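Local coordinates for protein exodeoxyribonuclease III (Neisseria meningitidis, PDB 2JC4) that probably cleaves double-stranded DNA as a metal-dependent 3'-5' exonuclease of the AP endonuclease/ExoIII family in DNA repair, at residues Val31-Lys36 with Asn63-Val68. Sequence-based numbering, arbitrary orientation.
Sequences VLQELK and NGVAIV. With MG (magnesium ion), chain B.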
loop_
_atom_site.group_PDB
_atom_site.type_symbol
_atom_site.label_atom_id
_atom_site.label_comp_id
_atom_site.label_asym_id
_atom_site.label_seq_id
_atom_site.Cartn_x
_atom_site.Cartn_y
_atom_site.Cartn_z
ATOM N N VAL A 31 -6.493 -3.494 -2.938
ATOM C CA VAL A 31 -5.266 -3.326 -3.722
ATOM C C VAL A 31 -4.143 -4.160 -3.086
ATOM O O VAL A 31 -4.071 -4.260 -1.844
ATOM C CB VAL A 31 -4.906 -1.843 -3.922
ATOM C CG1 VAL A 31 -6.117 -1.015 -4.404
ATOM C CG2 VAL A 31 -4.287 -1.193 -2.664
ATOM N N LEU A 32 -3.286 -4.729 -3.940
ATOM C CA LEU A 32 -2.260 -5.681 -3.559
ATOM C C LEU A 32 -0.896 -5.231 -4.026
ATOM O O LEU A 32 -0.774 -4.629 -5.108
ATOM C CB LEU A 32 -2.528 -7.079 -4.205
ATOM C CG LEU A 32 -3.936 -7.620 -3.981
ATOM C CD1 LEU A 32 -4.123 -8.937 -4.738
ATOM C CD2 LEU A 32 -4.108 -7.867 -2.492
ATOM N N GLN A 33 0.113 -5.517 -3.190
ATOM C CA GLN A 33 1.529 -5.350 -3.536
ATOM C C GLN A 33 2.300 -6.681 -3.328
ATOM O O GLN A 33 1.910 -7.543 -2.523
ATOM C CB GLN A 33 2.185 -4.251 -2.688
ATOM C CG GLN A 33 1.424 -2.931 -2.691
ATOM C CD GLN A 33 0.343 -2.905 -1.613
ATOM O OE1 GLN A 33 0.523 -3.425 -0.524
ATOM N NE2 GLN A 33 -0.787 -2.301 -1.930
ATOM N N GLU A 34 3.434 -6.785 -4.016
ATOM C CA GLU A 34 4.294 -7.958 -3.996
ATOM C C GLU A 34 3.549 -9.162 -4.527
ATOM O O GLU A 34 3.547 -10.250 -3.921
ATOM C CB GLU A 34 4.920 -8.205 -2.614
ATOM C CG GLU A 34 5.951 -7.164 -2.259
ATOM C CD GLU A 34 6.835 -7.582 -1.098
ATOM O OE1 GLU A 34 7.083 -8.798 -0.893
ATOM O OE2 GLU A 34 7.277 -6.678 -0.380
ATOM N N LEU A 35 2.939 -8.987 -5.697
ATOM C CA LEU A 35 2.388 -10.167 -6.396
ATOM C C LEU A 35 3.474 -11.225 -6.576
ATOM O O LEU A 35 3.221 -12.417 -6.376
ATOM C CB LEU A 35 1.860 -9.792 -7.769
ATOM C CG LEU A 35 0.817 -8.701 -7.818
ATOM C CD1 LEU A 35 0.457 -8.548 -9.311
ATOM C CD2 LEU A 35 -0.430 -9.069 -6.977
ATOM N N LYS A 36 4.687 -10.782 -6.930
ATOM C CA LYS A 36 5.797 -11.702 -7.233
ATOM C C LYS A 36 5.409 -12.742 -8.281
ATOM O O LYS A 36 5.741 -13.925 -8.174
ATOM C CB LYS A 36 6.302 -12.374 -5.959
ATOM C CG LYS A 36 6.988 -11.419 -4.979
ATOM C CD LYS A 36 7.573 -12.225 -3.797
ATOM C CE LYS A 36 8.135 -11.350 -2.700
ATOM N NZ LYS A 36 8.765 -12.196 -1.667
ATOM N N ASN A 63 8.280 -7.551 -6.915
ATOM C CA ASN A 63 7.352 -6.418 -7.074
ATOM C C ASN A 63 5.950 -6.908 -7.487
ATOM O O ASN A 63 5.516 -7.956 -7.012
ATOM C CB ASN A 63 7.912 -5.392 -8.081
ATOM C CG ASN A 63 9.291 -4.889 -7.709
ATOM O OD1 ASN A 63 9.570 -4.588 -6.557
ATOM N ND2 ASN A 63 10.157 -4.786 -8.695
ATOM N N GLY A 64 5.263 -6.172 -8.348
ATOM C CA GLY A 64 3.900 -6.552 -8.798
ATOM C C GLY A 64 2.841 -5.907 -7.949
ATOM O O GLY A 64 2.899 -6.005 -6.708
ATOM N N VAL A 65 1.874 -5.240 -8.615
ATOM C CA VAL A 65 0.764 -4.527 -7.956
ATOM C C VAL A 65 -0.574 -4.846 -8.666
ATOM O O VAL A 65 -0.599 -5.059 -9.896
ATOM C CB VAL A 65 0.987 -2.968 -7.933
ATOM C CG1 VAL A 65 2.013 -2.588 -6.894
ATOM C CG2 VAL A 65 1.430 -2.425 -9.331
ATOM N N ALA A 66 -1.662 -4.920 -7.922
ATOM C CA ALA A 66 -2.957 -5.218 -8.544
ATOM C C ALA A 66 -4.052 -4.414 -7.881
ATOM O O ALA A 66 -3.907 -4.035 -6.735
ATOM C CB ALA A 66 -3.268 -6.732 -8.431
ATOM N N ILE A 67 -5.144 -4.169 -8.609
ATOM C CA ILE A 67 -6.373 -3.555 -8.057
ATOM C C ILE A 67 -7.528 -4.515 -8.332
ATOM O O ILE A 67 -7.735 -4.946 -9.474
ATOM C CB ILE A 67 -6.694 -2.174 -8.655
ATOM C CG1 ILE A 67 -5.586 -1.164 -8.329
ATOM C CG2 ILE A 67 -8.041 -1.694 -8.158
ATOM C CD1 ILE A 67 -5.652 0.118 -9.133
ATOM N N VAL A 68 -8.251 -4.863 -7.284
ATOM C CA VAL A 68 -9.304 -5.890 -7.397
ATOM C C VAL A 68 -10.582 -5.257 -6.864
ATOM O O VAL A 68 -10.572 -4.689 -5.769
ATOM C CB VAL A 68 -8.942 -7.125 -6.569
ATOM C CG1 VAL A 68 -10.029 -8.180 -6.685
ATOM C CG2 VAL A 68 -7.554 -7.676 -6.962
HETATM MG MG MG B . 8.186 -9.590 1.030
HETATM O O HOH W 1 8.930 -7.547 1.314
HETATM O O HOH W 2 9.960 -10.123 -0.156
HETATM O O HOH W 3 9.027 -10.225 2.972
HETATM O O HOH W 4 6.359 -8.716 1.966
#
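L32 and A66 form the hydrogen-bonded pair where two antiparallel strands of the DNase I-like fold meet, a worked example of a strand end carrying a metal ligand. L32 N reaches A66 O at 2.9 Å, and A66 N returns a bond to L32 O. Flanking this pair, V31 and I67 sit alongside each other on one face of the sheet, with V31 CG1 4.0 Å from I67 CG1. On that face Q33 CG approaches V65 CG1.

Beyond Q33 the ladder gives way to a turn, and the carbonyls of N63 and G64 grip it. G64 O receives L35 N in a nearly straight bond (171° at the hydrogen), although the donor stands above the carbonyl plane; E34 N adds a weak bond to the same oxygen. N63 O accepts K36 N at 2.9 Å. G64 has no side chain, and L35 packs directly on its backbone: L35 CG sits 3.5 Å from G64 C, L35 CB lies against G64 CA, and L35 CD2 extends to A66 CB.

Further out, the side-chain amide of N103 bonds L32 O through ND2 and Q33 NE2 through OD1, tying this sheet to strand 99-105 of the second sheet of the sandwich. W56, on edge strand 53-57, touches A66.

From the turn, E34 and K36 reach the magnesium site. With CG anti to the carbonyl carbon (chi1 -70°) and an extended chain, E34 puts OE1 on the magnesium ion, which N9 and four waters also bind. N7 donates to E34 OE2, fixing the carboxylate from its other oxygen. The K36 amine hydrogen-bonds N9 OD1, which would set its positive charge near the two protein ligands, although K36 NZ makes only a long salt bridge of 3.9 Å to E34 OE1; the same NZ donates to a metal-bound water at 2.8 Å.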